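Local coordinates for yopT (Bacillus subtilis, PDB 2DLB), which is of unknown function, an SPbeta prophage-derived protein that forms a homodimer by pairing beta strands between its two chains, at the interface of chains A and B. Coordinates in Å, arbitrary orientation; residue numbers count along the deposited sequence, not the author numbering. Chains: chain A/B, yopT.

The four contacts are stretches of one two-fold symmetric dimer interface, and each has a twin with the chains exchanged. Strand 3-19 of both chains enters all of them, pairing antiparallel with its copy, while strand 52-69 adds a second partner in contacts 1, 3 and 4. Along the ribbon contact 1 and contact 3 lie farthest apart, their C-alpha centres about 30 Å from each other; the centre of contact 4 sits about 12 Å from those of both contact 1 and contact 2. Contact 2 runs into contact 3, their C-alpha centres about 8 Å apart, through A:Lys17, B:Tyr4 and B:Leu5. Dimerisation therefore extends the sheet of each chain into the other.

Contact 1: the interface of chains A and B. Residues chain A 7-10, 58; chain B 12-14, 65.
B:Glu13 reaches across the backbone of A:Ile8 and A:Ala9, where strand 3-19 of chain A runs antiparallel to the same strand of chain B. Its CG stands anti to the backbone N (chi1 -161°), and the bend at chi2 (75°) lays the carboxylate over the peptide that joins A:Ile8 to A:Ala9. From the root outwards, B:Glu13 CB lies 4.1 Å from the carbonyl oxygen A:Ile8 O, and B:Glu13 CG closes to 3.8 Å from A:Ile8 O. The carboxyl carbon B:Glu13 CD rests against the same carbonyl, 3.4 Å from A:Ile8 O, with A:Ala9 CA a more distant neighbour. At the tip the two oxygens part: B:Glu13 OE1 touches A:Ala9 CB at 3.3 Å, and OE2 turns to the peptide of A:Ile8 and to B:Thr65. The hydroxyl of B:Thr65 donates to OE2 on its syn lone pair, a hydrogen bond within chain B that should limit rotation of the carboxylate.

Beneath this side chain the backbone ladder is regular, with A:Ile8 bonded both ways to B:Ile14 and A:Leu10 both ways to B:Leu12. Strand 52-69 joins from each chain, as A:Ser58 N donates to B:Glu13 O; the modelled position of the A:Ser58 hydroxyl is doubtful. Among the apolar groups, A:Leu10 and B:Ile14 meet at about a right angle, A:Leu10 CD1 4.0 Å from B:Ile14 CG2. At the far end B:Thr65 N donates to A:Asn7 O over 2.8 Å.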
loop_
_atom_site.group_PDB
_atom_site.type_symbol
_atom_site.label_atom_id
_atom_site.label_comp_id
_atom_site.label_asym_id
_atom_site.label_seq_id
_atom_site.Cartn_x
_atom_site.Cartn_y
_atom_site.Cartn_z
ATOM N N ASN A 7 3.111 3.962 -13.734
ATOM C CA ASN A 7 2.417 3.021 -12.857
ATOM C C ASN A 7 3.488 2.303 -12.045
ATOM O O ASN A 7 4.462 1.819 -12.637
ATOM C CB ASN A 7 1.573 2.014 -13.630
ATOM C CG ASN A 7 0.494 2.730 -14.403
ATOM O OD1 ASN A 7 -0.467 3.277 -13.872
ATOM N ND2 ASN A 7 0.635 2.735 -15.690
ATOM N N ILE A 8 3.328 2.263 -10.744
ATOM C CA ILE A 8 4.294 1.710 -9.824
ATOM C C ILE A 8 3.604 0.611 -9.007
ATOM O O ILE A 8 2.529 0.810 -8.460
ATOM C CB ILE A 8 4.895 2.790 -8.918
ATOM C CG1 ILE A 8 5.416 4.029 -9.703
ATOM C CG2 ILE A 8 5.982 2.222 -8.068
ATOM C CD1 ILE A 8 4.386 5.170 -9.778
ATOM N N ALA A 9 4.252 -0.530 -8.906
ATOM C CA ALA A 9 3.867 -1.645 -8.062
ATOM C C ALA A 9 4.523 -1.451 -6.697
ATOM O O ALA A 9 5.743 -1.373 -6.591
ATOM C CB ALA A 9 4.291 -2.965 -8.670
ATOM N N LEU A 10 3.683 -1.389 -5.656
ATOM C CA LEU A 10 4.147 -1.359 -4.284
ATOM C C LEU A 10 3.790 -2.680 -3.603
ATOM O O LEU A 10 2.607 -3.058 -3.598
ATOM C CB LEU A 10 3.500 -0.239 -3.481
ATOM C CG LEU A 10 3.436 1.132 -4.125
ATOM C CD1 LEU A 10 2.817 2.125 -3.139
ATOM C CD2 LEU A 10 4.779 1.596 -4.603
ATOM N N SER A 58 -4.732 2.453 -8.244
ATOM C CA SER A 58 -5.260 1.835 -9.442
ATOM C C SER A 58 -5.739 0.400 -9.264
ATOM O O SER A 58 -6.647 -0.060 -9.979
ATOM C CB SER A 58 -4.178 1.835 -10.549
ATOM O OG SER A 58 -2.901 1.504 -10.032
ATOM N N LEU B 12 -0.105 -3.290 -4.352
ATOM C CA LEU B 12 -0.775 -2.104 -4.811
ATOM C C LEU B 12 -0.201 -1.632 -6.151
ATOM O O LEU B 12 1.005 -1.816 -6.378
ATOM C CB LEU B 12 -0.585 -0.950 -3.837
ATOM C CG LEU B 12 -0.990 -1.206 -2.378
ATOM C CD1 LEU B 12 -0.908 0.100 -1.618
ATOM C CD2 LEU B 12 -2.375 -1.854 -2.259
ATOM N N GLU B 13 -1.014 -0.998 -6.970
ATOM C CA GLU B 13 -0.544 -0.301 -8.144
ATOM C C GLU B 13 -1.003 1.170 -7.977
ATOM O O GLU B 13 -2.203 1.428 -7.843
ATOM C CB GLU B 13 -1.041 -0.879 -9.451
ATOM C CG GLU B 13 -0.230 -0.466 -10.672
ATOM C CD GLU B 13 1.117 -1.155 -10.809
ATOM O OE1 GLU B 13 1.393 -2.193 -10.151
ATOM O OE2 GLU B 13 1.986 -0.665 -11.599
ATOM N N ILE B 14 0.003 2.065 -7.962
ATOM C CA ILE B 14 -0.281 3.477 -7.849
ATOM C C ILE B 14 0.113 4.219 -9.128
ATOM O O ILE B 14 0.860 3.680 -9.954
ATOM C CB ILE B 14 0.413 4.158 -6.630
ATOM C CG1 ILE B 14 1.938 4.065 -6.725
ATOM C CG2 ILE B 14 -0.149 3.598 -5.325
ATOM C CD1 ILE B 14 2.654 5.070 -5.823
ATOM N N THR B 65 6.366 -0.136 -13.099
ATOM C CA THR B 65 5.799 -1.091 -14.035
ATOM C C THR B 65 5.805 -0.537 -15.451
ATOM O O THR B 65 6.158 -1.212 -16.402
ATOM C CB THR B 65 4.331 -1.395 -13.610
ATOM O OG1 THR B 65 4.279 -1.804 -12.253
ATOM C CG2 THR B 65 3.787 -2.514 -14.479
#

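Contact 2: the interface of chains A and B. Residues chain A 14-17; chain B 4-7, 58.
A:Val15 and B:Leu5 meet through branches that both stand anti to their backbone N: CG2 on the valine, while its CG1 takes the position between N and the carbonyl carbon (chi1 65°), and CG on the leucine (chi1 177°). This swings the valine methyl towards the fork of the leucine, and the two side chains cross obliquely. A:Val15 CG2 sits against B:Leu5 CD1 at 3.5 Å and B:Leu5 CG at 3.6 Å, with B:Leu5 CD2 farther off at 4.1 Å. Polar atoms also border the valine: B:Asn7 OD1 nears A:Val15 CG2 at 3.8 Å, while the hydroxyl B:Ser58 OG lies 3.9 Å from A:Val15 CB.

One residue further on, A:Leu16 and B:Asn6 exchange a pair of backbone hydrogen bonds. A:Leu16 N donates to B:Asn6 O at 2.9 Å; in return B:Asn6 N reaches A:Leu16 O over 2.8 Å. B:Asn6 CB also rests 3.5 Å from A:Leu16 O. A:Lys17 is poorly ordered and adds little definite beyond its backbone. The patch belongs to the antiparallel pairing of the two 3-19 strands, with B:Ser58 coming in from strand 52-69.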
loop_
_atom_site.group_PDB
_atom_site.type_symbol
_atom_site.label_atom_id
_atom_site.label_comp_id
_atom_site.label_asym_id
_atom_site.label_seq_id
_atom_site.Cartn_x
_atom_site.Cartn_y
_atom_site.Cartn_z
ATOM N N ILE A 14 1.901 -5.594 6.021
ATOM C CA ILE A 14 1.249 -4.943 7.160
ATOM C C ILE A 14 1.025 -5.981 8.260
ATOM O O ILE A 14 1.084 -7.204 8.038
ATOM C CB ILE A 14 -0.068 -4.259 6.813
ATOM C CG1 ILE A 14 -1.131 -5.210 6.301
ATOM C CG2 ILE A 14 0.189 -3.141 5.776
ATOM C CD1 ILE A 14 -2.557 -4.750 6.550
ATOM N N VAL A 15 0.820 -5.482 9.476
ATOM C CA VAL A 15 0.606 -6.291 10.666
ATOM C C VAL A 15 -0.743 -5.911 11.238
ATOM O O VAL A 15 -0.980 -4.716 11.441
ATOM C CB VAL A 15 1.818 -6.202 11.645
ATOM C CG1 VAL A 15 2.076 -4.851 12.256
ATOM C CG2 VAL A 15 1.680 -7.230 12.801
ATOM N N LEU A 16 -1.629 -6.900 11.458
ATOM C CA LEU A 16 -2.971 -6.688 12.006
ATOM C C LEU A 16 -3.202 -7.731 13.102
ATOM O O LEU A 16 -3.085 -8.941 12.818
ATOM C CB LEU A 16 -4.122 -6.892 11.065
ATOM C CG LEU A 16 -4.829 -5.805 10.303
ATOM C CD1 LEU A 16 -5.885 -6.475 9.420
ATOM C CD2 LEU A 16 -5.425 -4.734 11.213
ATOM N N LYS A 17 -3.503 -7.293 14.307
ATOM C CA LYS A 17 -3.749 -8.132 15.468
ATOM C C LYS A 17 -5.237 -8.159 15.772
ATOM O O LYS A 17 -5.952 -7.173 15.595
ATOM C CB LYS A 17 -3.022 -7.634 16.733
ATOM C CG LYS A 17 -1.510 -7.830 16.746
ATOM C CD LYS A 17 -0.952 -7.034 17.932
ATOM C CE LYS A 17 0.398 -7.572 18.328
ATOM N NZ LYS A 17 1.261 -6.455 18.819
ATOM N N TYR B 4 -4.222 -13.090 18.079
ATOM C CA TYR B 4 -3.487 -13.509 16.924
ATOM C C TYR B 4 -2.830 -12.317 16.233
ATOM O O TYR B 4 -3.485 -11.263 16.149
ATOM C CB TYR B 4 -4.384 -14.240 15.864
ATOM C CG TYR B 4 -4.840 -15.562 16.456
ATOM C CD1 TYR B 4 -6.015 -15.629 17.175
ATOM C CD2 TYR B 4 -4.091 -16.707 16.305
ATOM C CE1 TYR B 4 -6.461 -16.790 17.741
ATOM C CE2 TYR B 4 -4.498 -17.899 16.870
ATOM C CZ TYR B 4 -5.684 -17.932 17.585
ATOM O OH TYR B 4 -6.140 -19.091 18.145
ATOM N N LEU B 5 -1.634 -12.477 15.733
ATOM C CA LEU B 5 -1.005 -11.547 14.825
ATOM C C LEU B 5 -1.135 -12.113 13.405
ATOM O O LEU B 5 -0.867 -13.283 13.148
ATOM C CB LEU B 5 0.454 -11.352 15.217
ATOM C CG LEU B 5 1.326 -10.464 14.352
ATOM C CD1 LEU B 5 2.395 -9.752 15.159
ATOM C CD2 LEU B 5 2.018 -11.283 13.258
ATOM N N ASN B 6 -1.486 -11.268 12.476
ATOM C CA ASN B 6 -1.473 -11.593 11.077
ATOM C C ASN B 6 -0.556 -10.637 10.325
ATOM O O ASN B 6 -0.582 -9.446 10.544
ATOM C CB ASN B 6 -2.885 -11.490 10.470
ATOM C CG ASN B 6 -3.850 -12.507 11.008
ATOM O OD1 ASN B 6 -4.052 -13.582 10.426
ATOM N ND2 ASN B 6 -4.475 -12.172 12.113
ATOM N N ASN B 7 0.299 -11.186 9.478
ATOM C CA ASN B 7 1.047 -10.385 8.525
ATOM C C ASN B 7 0.361 -10.578 7.175
ATOM O O ASN B 7 0.096 -11.726 6.773
ATOM C CB ASN B 7 2.481 -10.861 8.453
ATOM C CG ASN B 7 3.219 -10.599 9.741
ATOM O OD1 ASN B 7 3.400 -9.419 10.158
ATOM N ND2 ASN B 7 3.657 -11.683 10.323
ATOM N N SER B 58 5.118 -3.049 8.044
ATOM C CA SER B 58 6.398 -3.605 8.456
ATOM C C SER B 58 7.450 -3.509 7.350
ATOM O O SER B 58 8.613 -3.271 7.687
ATOM C CB SER B 58 6.203 -5.064 8.853
ATOM O OG SER B 58 5.069 -5.218 9.657
#

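Contact 3: the interface of chains A and B. Residues chain A 17-19, 26, 68, 70; chain B 2-5.
The phenol ring of B:Tyr4 is met by two elements of chain A: A:Ser26 covers one face near CG and CD1, and the A:Glu68 carbonyl borders the CD2 edge. A:Ser26 CB lies 3.8 Å from B:Tyr4 CG, and B:Tyr4 CD2 is 3.8 Å from A:Glu68 C. The amide of A:Asn18 crosses near the root of the ring, their planes 71° apart, with A:Asn18 OD1 3.9 Å from B:Tyr4 CB.

That amide is fixed within chain A. Its CG sits between N and the carbonyl carbon (chi1 61°), which turns the group towards helix 23-35. There A:Ser26 OG donates to A:Asn18 OD1 over 2.6 Å on a carbonyl lone pair, and ND2 returns a bond to A:Ser26 O close to the amide plane. These bonds would help to hold A:Ser26 against B:Tyr4.

Backbone bonds clamp B:Tyr4 and B:Leu5 between two strands of chain A: A:Asn18 pairs both ways with B:Tyr4, and A:Glu68 both ways with B:Leu5. A:Leu70 N continues the second edge by donating to B:Gly3 O at 2.8 Å. A:Leu70 CD2 packs 4.0 Å from B:Leu5 CB. Water 1 bridges A:Leu70 O, at 2.6 Å, to the backbone nitrogens of B:Gly3 and of B:Ala2, the first modelled residue. The contact joins the first modelled residues of chain B to the last modelled stretch of chain A, which should stabilise one end of the dimer, as its twin does at the other.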
loop_
_atom_site.group_PDB
_atom_site.type_symbol
_atom_site.label_atom_id
_atom_site.label_comp_id
_atom_site.label_asym_id
_atom_site.label_seq_id
_atom_site.Cartn_x
_atom_site.Cartn_y
_atom_site.Cartn_z
ATOM N N LYS A 17 -3.503 -7.293 14.307
ATOM C CA LYS A 17 -3.749 -8.132 15.468
ATOM C C LYS A 17 -5.237 -8.159 15.772
ATOM O O LYS A 17 -5.952 -7.173 15.595
ATOM C CB LYS A 17 -3.022 -7.634 16.733
ATOM C CG LYS A 17 -1.510 -7.830 16.746
ATOM C CD LYS A 17 -0.952 -7.034 17.932
ATOM C CE LYS A 17 0.398 -7.572 18.328
ATOM N NZ LYS A 17 1.261 -6.455 18.819
ATOM N N ASN A 18 -5.698 -9.288 16.268
ATOM C CA ASN A 18 -7.112 -9.372 16.669
ATOM C C ASN A 18 -7.263 -10.473 17.706
ATOM O O ASN A 18 -6.266 -11.058 18.119
ATOM C CB ASN A 18 -8.025 -9.533 15.471
ATOM C CG ASN A 18 -7.777 -10.804 14.652
ATOM O OD1 ASN A 18 -7.287 -11.786 15.187
ATOM N ND2 ASN A 18 -8.123 -10.770 13.389
ATOM N N LYS A 19 -8.474 -10.679 18.159
ATOM C CA LYS A 19 -8.836 -11.687 19.133
ATOM C C LYS A 19 -9.807 -12.642 18.439
ATOM O O LYS A 19 -10.705 -12.210 17.693
ATOM C CB LYS A 19 -9.422 -11.038 20.378
ATOM C CG LYS A 19 -8.445 -10.181 21.169
ATOM C CD LYS A 19 -8.837 -9.885 22.606
ATOM C CE LYS A 19 -7.855 -8.934 23.275
ATOM N NZ LYS A 19 -8.483 -8.078 24.331
ATOM N N SER A 26 -9.521 -15.767 13.085
ATOM C CA SER A 26 -8.652 -14.595 12.944
ATOM C C SER A 26 -8.463 -14.208 11.493
ATOM O O SER A 26 -8.556 -13.027 11.110
ATOM C CB SER A 26 -7.301 -14.871 13.601
ATOM O OG SER A 26 -6.486 -13.702 13.541
ATOM N N GLU A 68 -0.359 -16.038 13.628
ATOM C CA GLU A 68 0.393 -16.562 14.763
ATOM C C GLU A 68 -0.319 -16.222 16.072
ATOM O O GLU A 68 -0.619 -15.080 16.355
ATOM C CB GLU A 68 1.806 -15.970 14.747
ATOM C CG GLU A 68 2.534 -16.228 13.416
ATOM C CD GLU A 68 3.897 -15.697 13.206
ATOM O OE1 GLU A 68 4.496 -15.182 14.171
ATOM O OE2 GLU A 68 4.442 -15.757 12.079
ATOM N N LEU A 70 -0.704 -15.292 19.805
ATOM C CA LEU A 70 0.044 -14.483 20.774
ATOM C C LEU A 70 0.038 -15.048 22.181
ATOM O O LEU A 70 -0.967 -15.657 22.571
ATOM C CB LEU A 70 -0.554 -13.077 20.751
ATOM C CG LEU A 70 -0.398 -12.301 19.426
ATOM C CD1 LEU A 70 -1.177 -10.973 19.361
ATOM C CD2 LEU A 70 1.077 -12.021 19.154
ATOM N N ALA B 2 -6.058 -16.413 23.012
ATOM C CA ALA B 2 -6.748 -16.101 21.804
ATOM C C ALA B 2 -6.468 -14.744 21.145
ATOM O O ALA B 2 -7.337 -14.274 20.361
ATOM C CB ALA B 2 -8.242 -16.137 22.049
ATOM N N GLY B 3 -5.338 -14.079 21.340
ATOM C CA GLY B 3 -4.922 -13.027 20.392
ATOM C C GLY B 3 -4.134 -13.708 19.281
ATOM O O GLY B 3 -3.410 -14.720 19.465
ATOM N N TYR B 4 -4.222 -13.090 18.079
ATOM C CA TYR B 4 -3.487 -13.509 16.924
ATOM C C TYR B 4 -2.830 -12.317 16.233
ATOM O O TYR B 4 -3.485 -11.263 16.149
ATOM C CB TYR B 4 -4.384 -14.240 15.864
ATOM C CG TYR B 4 -4.840 -15.562 16.456
ATOM C CD1 TYR B 4 -6.015 -15.629 17.175
ATOM C CD2 TYR B 4 -4.091 -16.707 16.305
ATOM C CE1 TYR B 4 -6.461 -16.790 17.741
ATOM C CE2 TYR B 4 -4.498 -17.899 16.870
ATOM C CZ TYR B 4 -5.684 -17.932 17.585
ATOM O OH TYR B 4 -6.140 -19.091 18.145
ATOM N N LEU B 5 -1.634 -12.477 15.733
ATOM C CA LEU B 5 -1.005 -11.547 14.825
ATOM C C LEU B 5 -1.135 -12.113 13.405
ATOM O O LEU B 5 -0.867 -13.283 13.148
ATOM C CB LEU B 5 0.454 -11.352 15.217
ATOM C CG LEU B 5 1.326 -10.464 14.352
ATOM C CD1 LEU B 5 2.395 -9.752 15.159
ATOM C CD2 LEU B 5 2.018 -11.283 13.258
HETATM O O HOH W 1 -3.469 -15.086 23.220
#

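Contact 4: the interface of chains A and B. Residues chain A 12, 34, 60-63; chain B 8-11.
A:Leu12 O is gripped by B:Leu10 N at 2.9 Å and by water 2 at 3.1 Å, in an antiparallel sheet of the Yopt family dimer. Water 2 goes on to the side-chain oxygen B:Asn11 OD1 at 2.8 Å, which links the asparagine back to the opposite strand. A:Leu12 N completes the pair by donating to B:Leu10 O.

On its other edge this stretch of chain B meets strand 52-69 of chain A, where B:Asn11 bonds both ways with A:Glu61 and B:Ala9 both ways with A:Glu63. Strand 3-19 of chain B is therefore hemmed by two chain A strands. B:Leu10, its CG anti to the carbonyl carbon (chi1 -46°), presents CD2 to the side chains of strand 52-69. B:Leu10 CD2 lies 3.8 Å from A:Tyr62 CB and equally near the methyl CE of selenomethionine A:Met60, although A:Met60, like A:Glu61, is poorly ordered.

The ring of A:Tyr62 carries A:Cys34 CB over its centre, 3.3 Å above the plane, and so joins helix 23-35 to the sheet. From the same cysteine A:Cys34 SG touches B:Ile8 CG2 at 4.1 Å, and that isoleucine branch also lies 3.5 Å from the carbonyl oxygen A:Glu63 O.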
loop_
_atom_site.group_PDB
_atom_site.type_symbol
_atom_site.label_atom_id
_atom_site.label_comp_id
_atom_site.label_asym_id
_atom_site.label_seq_id
_atom_site.Cartn_x
_atom_site.Cartn_y
_atom_site.Cartn_z
ATOM N N LEU A 12 3.720 -4.218 -0.119
ATOM C CA LEU A 12 3.712 -3.883 1.271
ATOM C C LEU A 12 3.458 -5.127 2.125
ATOM O O LEU A 12 2.775 -6.031 1.707
ATOM C CB LEU A 12 2.572 -2.916 1.593
ATOM C CG LEU A 12 2.462 -1.689 0.675
ATOM C CD1 LEU A 12 1.361 -0.773 1.207
ATOM C CD2 LEU A 12 3.757 -0.962 0.516
ATOM N N CYS A 34 -9.772 -6.680 4.529
ATOM C CA CYS A 34 -8.989 -6.471 3.307
ATOM C C CYS A 34 -9.890 -6.490 2.071
ATOM O O CYS A 34 -9.687 -5.679 1.184
ATOM C CB CYS A 34 -7.902 -7.535 3.249
ATOM S SG CYS A 34 -6.568 -7.292 4.448
HETATM N N MSE A 60 -5.519 -3.183 -6.270
HETATM C CA MSE A 60 -5.059 -3.815 -5.057
HETATM C C MSE A 60 -5.335 -5.310 -5.060
HETATM O O MSE A 60 -6.429 -5.667 -5.479
HETATM C CB MSE A 60 -5.810 -3.270 -3.820
HETATM C CG MSE A 60 -5.337 -4.046 -2.574
HETATM SE SE MSE A 60 -6.447 -3.397 -1.227
HETATM C CE MSE A 60 -5.857 -4.660 0.077
ATOM N N GLU A 61 -4.375 -6.053 -4.559
ATOM C CA GLU A 61 -4.575 -7.467 -4.272
ATOM C C GLU A 61 -3.983 -7.701 -2.892
ATOM O O GLU A 61 -3.138 -6.920 -2.471
ATOM C CB GLU A 61 -3.966 -8.368 -5.316
ATOM C CG GLU A 61 -4.604 -8.294 -6.705
ATOM C CD GLU A 61 -3.648 -7.435 -7.532
ATOM O OE1 GLU A 61 -3.987 -7.228 -8.708
ATOM O OE2 GLU A 61 -2.591 -7.037 -6.964
ATOM N N TYR A 62 -4.368 -8.749 -2.215
ATOM C CA TYR A 62 -3.784 -9.079 -0.922
ATOM C C TYR A 62 -3.766 -10.579 -0.717
ATOM O O TYR A 62 -4.550 -11.318 -1.323
ATOM C CB TYR A 62 -4.546 -8.356 0.234
ATOM C CG TYR A 62 -5.903 -8.978 0.452
ATOM C CD1 TYR A 62 -6.969 -8.564 -0.338
ATOM C CD2 TYR A 62 -6.091 -9.942 1.443
ATOM C CE1 TYR A 62 -8.210 -9.133 -0.128
ATOM C CE2 TYR A 62 -7.321 -10.515 1.616
ATOM C CZ TYR A 62 -8.375 -10.101 0.835
ATOM O OH TYR A 62 -9.578 -10.724 1.065
ATOM N N GLU A 63 -2.911 -10.942 0.244
ATOM C CA GLU A 63 -2.934 -12.340 0.727
ATOM C C GLU A 63 -2.378 -12.347 2.142
ATOM O O GLU A 63 -1.406 -11.639 2.418
ATOM C CB GLU A 63 -2.156 -13.252 -0.193
ATOM C CG GLU A 63 -0.687 -13.056 -0.151
ATOM C CD GLU A 63 0.181 -14.082 -0.858
ATOM O OE1 GLU A 63 -0.366 -15.117 -1.344
ATOM O OE2 GLU A 63 1.421 -13.807 -0.897
ATOM N N ILE B 8 0.083 -9.491 6.494
ATOM C CA ILE B 8 -0.643 -9.514 5.232
ATOM C C ILE B 8 0.164 -8.802 4.180
ATOM O O ILE B 8 0.707 -7.699 4.434
ATOM C CB ILE B 8 -2.028 -8.834 5.386
ATOM C CG1 ILE B 8 -2.832 -9.418 6.570
ATOM C CG2 ILE B 8 -2.800 -8.943 4.103
ATOM C CD1 ILE B 8 -2.971 -8.521 7.731
ATOM N N ALA B 9 0.302 -9.422 3.026
ATOM C CA ALA B 9 0.919 -8.829 1.856
ATOM C C ALA B 9 -0.105 -8.047 1.073
ATOM O O ALA B 9 -1.110 -8.635 0.694
ATOM C CB ALA B 9 1.547 -9.920 0.983
ATOM N N LEU B 10 0.146 -6.777 0.850
ATOM C CA LEU B 10 -0.689 -5.946 -0.013
ATOM C C LEU B 10 0.094 -5.603 -1.268
ATOM O O LEU B 10 1.178 -5.059 -1.159
ATOM C CB LEU B 10 -1.132 -4.671 0.694
ATOM C CG LEU B 10 -1.667 -4.733 2.109
ATOM C CD1 LEU B 10 -2.031 -3.316 2.625
ATOM C CD2 LEU B 10 -2.886 -5.627 2.264
ATOM N N ASN B 11 -0.443 -5.901 -2.404
ATOM C CA ASN B 11 0.157 -5.585 -3.686
ATOM C C ASN B 11 -0.666 -4.486 -4.347
ATOM O O ASN B 11 -1.792 -4.725 -4.769
ATOM C CB ASN B 11 0.203 -6.851 -4.520
ATOM C CG ASN B 11 1.011 -7.878 -3.727
ATOM O OD1 ASN B 11 2.172 -7.606 -3.370
ATOM N ND2 ASN B 11 0.380 -9.005 -3.451
HETATM O O HOH W 2 3.556 -7.538 -0.938
#